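Local coordinates for protein alternansucrase (Leuconostoc mesenteroides, PDB 6HVG) that belongs to glycoside hydrolase family 70, combining a TIM-barrel-type core that carries a calcium ion with flanking choline-binding-type repeats, at residues F1120-A1123 / P1127-T1130; S1062-I1067 / A1085-S1090. All coordinates share one frame; numbering follows the deposited sequence.

Interaction 1 (F1120-A1123 / P1127-T1130); sequences FNKA and PNPT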
loop_
_atom_site.group_PDB
_atom_site.type_symbol
_atom_site.label_atom_id
_atom_site.label_comp_id
_atom_site.label_asym_id
_atom_site.label_seq_id
_atom_site.Cartn_x
_atom_site.Cartn_y
_atom_site.Cartn_z
ATOM N N PHE A 1120 -30.417 -9.061 -1.755
ATOM C CA PHE A 1120 -31.558 -9.965 -1.781
ATOM C C PHE A 1120 -31.686 -10.759 -0.497
ATOM O O PHE A 1120 -30.723 -10.918 0.243
ATOM C CB PHE A 1120 -31.474 -10.942 -2.948
ATOM C CG PHE A 1120 -31.507 -10.285 -4.300
ATOM C CD1 PHE A 1120 -30.354 -10.170 -5.044
ATOM C CD2 PHE A 1120 -32.695 -9.789 -4.833
ATOM C CE1 PHE A 1120 -30.372 -9.582 -6.293
ATOM C CE2 PHE A 1120 -32.721 -9.198 -6.088
ATOM C CZ PHE A 1120 -31.550 -9.086 -6.814
ATOM N N ASN A 1121 -32.891 -11.254 -0.246
ATOM C CA ASN A 1121 -33.154 -12.088 0.910
ATOM C C ASN A 1121 -32.406 -13.432 0.845
ATOM O O ASN A 1121 -32.098 -13.937 -0.237
ATOM C CB ASN A 1121 -34.661 -12.352 1.029
ATOM C CG ASN A 1121 -35.471 -11.105 1.379
ATOM O OD1 ASN A 1121 -34.929 -10.027 1.660
ATOM N ND2 ASN A 1121 -36.777 -11.269 1.386
ATOM N N LYS A 1122 -32.107 -14.003 2.009
ATOM C CA LYS A 1122 -31.595 -15.363 2.069
ATOM C C LYS A 1122 -32.619 -16.264 1.401
ATOM O O LYS A 1122 -33.781 -15.874 1.248
ATOM C CB LYS A 1122 -31.390 -15.801 3.514
ATOM C CG LYS A 1122 -30.256 -15.087 4.231
ATOM C CD LYS A 1122 -30.097 -15.578 5.668
ATOM C CE LYS A 1122 -29.662 -14.482 6.647
ATOM N NZ LYS A 1122 -30.402 -14.637 7.941
ATOM N N ALA A 1123 -32.195 -17.457 0.990
ATOM C CA ALA A 1123 -33.109 -18.399 0.305
ATOM C C ALA A 1123 -34.220 -18.907 1.235
ATOM O O ALA A 1123 -35.302 -19.278 0.771
ATOM C CB ALA A 1123 -32.339 -19.562 -0.308
ATOM N N PRO A 1127 -34.585 -11.536 5.569
ATOM C CA PRO A 1127 -33.843 -10.391 5.045
ATOM C C PRO A 1127 -32.319 -10.510 5.221
ATOM O O PRO A 1127 -31.823 -11.134 6.168
ATOM C CB PRO A 1127 -34.409 -9.204 5.832
ATOM C CG PRO A 1127 -34.948 -9.802 7.088
ATOM C CD PRO A 1127 -35.454 -11.166 6.698
ATOM N N ASN A 1128 -31.599 -9.949 4.263
ATOM C CA ASN A 1128 -30.147 -10.000 4.256
ATOM C C ASN A 1128 -29.637 -8.734 3.574
ATOM O O ASN A 1128 -29.084 -8.780 2.474
ATOM C CB ASN A 1128 -29.661 -11.265 3.536
ATOM C CG ASN A 1128 -28.194 -11.558 3.776
ATOM O OD1 ASN A 1128 -27.682 -11.438 4.891
ATOM N ND2 ASN A 1128 -27.516 -11.969 2.735
ATOM N N PRO A 1129 -29.826 -7.587 4.238
ATOM C CA PRO A 1129 -29.357 -6.354 3.658
ATOM C C PRO A 1129 -27.852 -6.274 3.511
ATOM O O PRO A 1129 -27.116 -6.945 4.210
ATOM C CB PRO A 1129 -29.839 -5.286 4.659
ATOM C CG PRO A 1129 -30.013 -6.005 5.939
ATOM C CD PRO A 1129 -30.495 -7.361 5.536
ATOM N N THR A 1130 -27.415 -5.438 2.580
ATOM C CA THR A 1130 -26.040 -5.001 2.519
ATOM C C THR A 1130 -25.872 -3.975 3.635
ATOM O O THR A 1130 -26.705 -3.874 4.522
ATOM C CB THR A 1130 -25.731 -4.350 1.162
ATOM O OG1 THR A 1130 -26.537 -3.180 0.995
ATOM C CG2 THR A 1130 -26.022 -5.314 0.015
#
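The side-chain amides of N1121 and N1128 are the flat groups where F1120-A1123 meets P1127-T1130. P1127 lies on one face of the N1121 amide, its CA over the oxygen end, 3.6 Å from N1121 OD1. The amide of N1128 is covered on one face by the lysine: K1122 CG stands almost straight above N1128 CG at 4.1 Å, and CE passes over the oxygen end, 4.0 Å from N1128 OD1. The K1122 and N1128 side chains cross at about a right angle. The bend at chi3 of K1122 (-145°) sets its CE beside P1127 O, at 4.0 Å. Near the edge of the N1128 amide, close to its plane, is the backbone carbonyl of F1120, whose O lies 3.5 Å from N1128 CB. With CG anti to the backbone N (chi1 -166°), N1128 carries its amide under the lysine. All these cross-contacts are van der Waals in kind. The F1120 ring turns from the contact to stack on Y1203. The arrangement is that of an irregular surface loop doubling back on itself, within the long beta-to-alpha connection that leads from barrel strand 1081-1083 to helix 1135-1147.

Interaction 2 (S1062-I1067 / A1085-S1090); sequences STNVVI and APQYRS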
loop_
_atom_site.group_PDB
_atom_site.type_symbol
_atom_site.label_atom_id
_atom_site.label_comp_id
_atom_site.label_asym_id
_atom_site.label_seq_id
_atom_site.Cartn_x
_atom_site.Cartn_y
_atom_site.Cartn_z
ATOM N N SER A 1062 -30.846 2.697 7.344
ATOM C CA SER A 1062 -29.999 2.281 6.258
ATOM C C SER A 1062 -29.945 3.383 5.203
ATOM O O SER A 1062 -30.965 3.983 4.861
ATOM C CB SER A 1062 -30.537 1.014 5.630
ATOM O OG SER A 1062 -30.691 0.030 6.611
ATOM N N THR A 1063 -28.748 3.594 4.673
ATOM C CA THR A 1063 -28.468 4.643 3.711
ATOM C C THR A 1063 -29.563 4.836 2.664
ATOM O O THR A 1063 -30.054 5.935 2.480
ATOM C CB THR A 1063 -27.107 4.367 3.031
ATOM O OG1 THR A 1063 -26.054 4.531 3.991
ATOM C CG2 THR A 1063 -26.844 5.313 1.877
ATOM N N ASN A 1064 -29.949 3.764 1.983
ATOM C CA ASN A 1064 -30.866 3.865 0.843
ATOM C C ASN A 1064 -32.320 4.182 1.236
ATOM O O ASN A 1064 -33.078 4.755 0.441
ATOM C CB ASN A 1064 -30.796 2.589 -0.005
ATOM C CG ASN A 1064 -29.457 2.419 -0.710
ATOM O OD1 ASN A 1064 -28.642 3.347 -0.790
ATOM N ND2 ASN A 1064 -29.225 1.219 -1.234
ATOM N N VAL A 1065 -32.706 3.807 2.455
ATOM C CA VAL A 1065 -33.986 4.234 3.012
ATOM C C VAL A 1065 -33.935 5.738 3.234
ATOM O O VAL A 1065 -34.801 6.479 2.765
ATOM C CB VAL A 1065 -34.307 3.498 4.332
ATOM C CG1 VAL A 1065 -35.517 4.120 5.022
ATOM C CG2 VAL A 1065 -34.543 2.006 4.073
ATOM N N VAL A 1066 -32.886 6.188 3.910
ATOM C CA VAL A 1066 -32.671 7.623 4.147
ATOM C C VAL A 1066 -32.620 8.421 2.837
ATOM O O VAL A 1066 -33.220 9.477 2.754
ATOM C CB VAL A 1066 -31.411 7.887 5.005
ATOM C CG1 VAL A 1066 -31.103 9.367 5.102
ATOM C CG2 VAL A 1066 -31.616 7.327 6.406
ATOM N N ILE A 1067 -31.934 7.918 1.815
ATOM C CA ILE A 1067 -31.841 8.628 0.534
ATOM C C ILE A 1067 -33.238 8.854 -0.047
ATOM O O ILE A 1067 -33.515 9.939 -0.562
ATOM C CB ILE A 1067 -30.913 7.903 -0.479
ATOM C CG1 ILE A 1067 -29.451 7.990 -0.028
ATOM C CG2 ILE A 1067 -31.007 8.509 -1.876
ATOM C CD1 ILE A 1067 -28.530 6.983 -0.697
ATOM N N ALA A 1085 -22.948 4.423 -3.413
ATOM C CA ALA A 1085 -21.923 3.442 -3.111
ATOM C C ALA A 1085 -22.150 2.166 -3.928
ATOM O O ALA A 1085 -23.253 1.946 -4.447
ATOM C CB ALA A 1085 -21.938 3.111 -1.637
ATOM N N PRO A 1086 -21.096 1.340 -4.080
ATOM C CA PRO A 1086 -21.259 0.041 -4.721
ATOM C C PRO A 1086 -22.147 -0.843 -3.874
ATOM O O PRO A 1086 -21.893 -1.008 -2.672
ATOM C CB PRO A 1086 -19.842 -0.517 -4.759
ATOM C CG PRO A 1086 -19.128 0.203 -3.658
ATOM C CD PRO A 1086 -19.697 1.585 -3.710
ATOM N N GLN A 1087 -23.186 -1.401 -4.493
ATOM C CA GLN A 1087 -24.267 -2.051 -3.749
ATOM C C GLN A 1087 -24.089 -3.553 -3.574
ATOM O O GLN A 1087 -25.020 -4.252 -3.135
ATOM C CB GLN A 1087 -25.589 -1.795 -4.455
ATOM C CG GLN A 1087 -25.949 -0.329 -4.542
ATOM C CD GLN A 1087 -26.181 0.267 -3.187
ATOM O OE1 GLN A 1087 -26.972 -0.259 -2.414
ATOM N NE2 GLN A 1087 -25.501 1.371 -2.889
ATOM N N TYR A 1088 -22.887 -4.047 -3.853
ATOM C CA TYR A 1088 -22.657 -5.493 -3.942
ATOM C C TYR A 1088 -22.445 -6.058 -2.547
ATOM O O TYR A 1088 -21.940 -5.370 -1.672
ATOM C CB TYR A 1088 -21.478 -5.742 -4.858
ATOM C CG TYR A 1088 -21.573 -4.844 -6.072
ATOM C CD1 TYR A 1088 -22.535 -5.064 -7.041
ATOM C CD2 TYR A 1088 -20.745 -3.736 -6.219
ATOM C CE1 TYR A 1088 -22.652 -4.234 -8.127
ATOM C CE2 TYR A 1088 -20.854 -2.911 -7.314
ATOM C CZ TYR A 1088 -21.818 -3.167 -8.262
ATOM O OH TYR A 1088 -21.976 -2.347 -9.354
ATOM N N ARG A 1089 -22.867 -7.290 -2.325
ATOM C CA ARG A 1089 -22.779 -7.883 -0.982
ATOM C C ARG A 1089 -21.334 -8.046 -0.519
ATOM O O ARG A 1089 -20.528 -8.692 -1.207
ATOM C CB ARG A 1089 -23.454 -9.252 -0.919
ATOM C CG ARG A 1089 -23.292 -9.890 0.454
ATOM C CD ARG A 1089 -24.231 -11.044 0.675
ATOM N NE ARG A 1089 -25.592 -10.756 0.231
ATOM C CZ ARG A 1089 -26.437 -9.927 0.842
ATOM N NH1 ARG A 1089 -26.090 -9.274 1.947
ATOM N NH2 ARG A 1089 -27.657 -9.775 0.363
ATOM N N SER A 1090 -21.039 -7.509 0.663
ATOM C CA SER A 1090 -19.690 -7.558 1.196
ATOM C C SER A 1090 -19.238 -8.986 1.488
ATOM O O SER A 1090 -20.029 -9.829 1.944
ATOM C CB SER A 1090 -19.577 -6.736 2.465
ATOM O OG SER A 1090 -18.313 -6.932 3.086
#
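N1064 and Q1087 meet through their side-chain amides, which come together from opposite directions. The hydrogen bond is single: N1064 ND2 donates to Q1087 OE1 over 2.9 Å, with an N-H...O angle of 150°. The acceptor lies in the amide plane of N1064, but the donor sits above the carbonyl plane of Q1087 by 44°. The two amide planes are 37° apart. A second hydrogen bond, within 1085-1090, holds the other end of the glutamine: Q1087 NE2 donates to A1085 O at 2.8 Å. A bend at chi2 curls the glutamine chain back over its own backbone, so that one amide serves both partners and its rotation is fixed from both ends. Van der Waals contact comes from outside the pair, where L1138 touches both side chains and A1141 packs on N1064, burying the polar bridge. N1064, in the first turn of helix 1063-1075, is also joined by a backbone hydrogen bond to Y1132. The bridge thus ties the start of this helix to the segment leaving the C-terminal end of parallel strand 1081-1083, with helix 1135-1147 packed against both residues.

In the fold
Interactions 1 and 2 follow each other in series along the chain, interaction 2 closing before interaction 1 opens, and their centres lie 13 Å apart. Both belong to one part of the family 70 barrel: helix 1063-1075 leads into strand 1081-1083, and the long connection after that strand carries 1085-1090 and then both segments of interaction 1 before helix 1135-1147. R1089 joins them directly, its NH2 probably hydrogen-bonded to N1128 O at 2.7 Å, while its NE forms a salt bridge with D1117. T1130 CG2 also packs on Q1087 O. The R1089 and T1130 contacts thus join the exposed loop to the buried segment that follows strand 1081-1083.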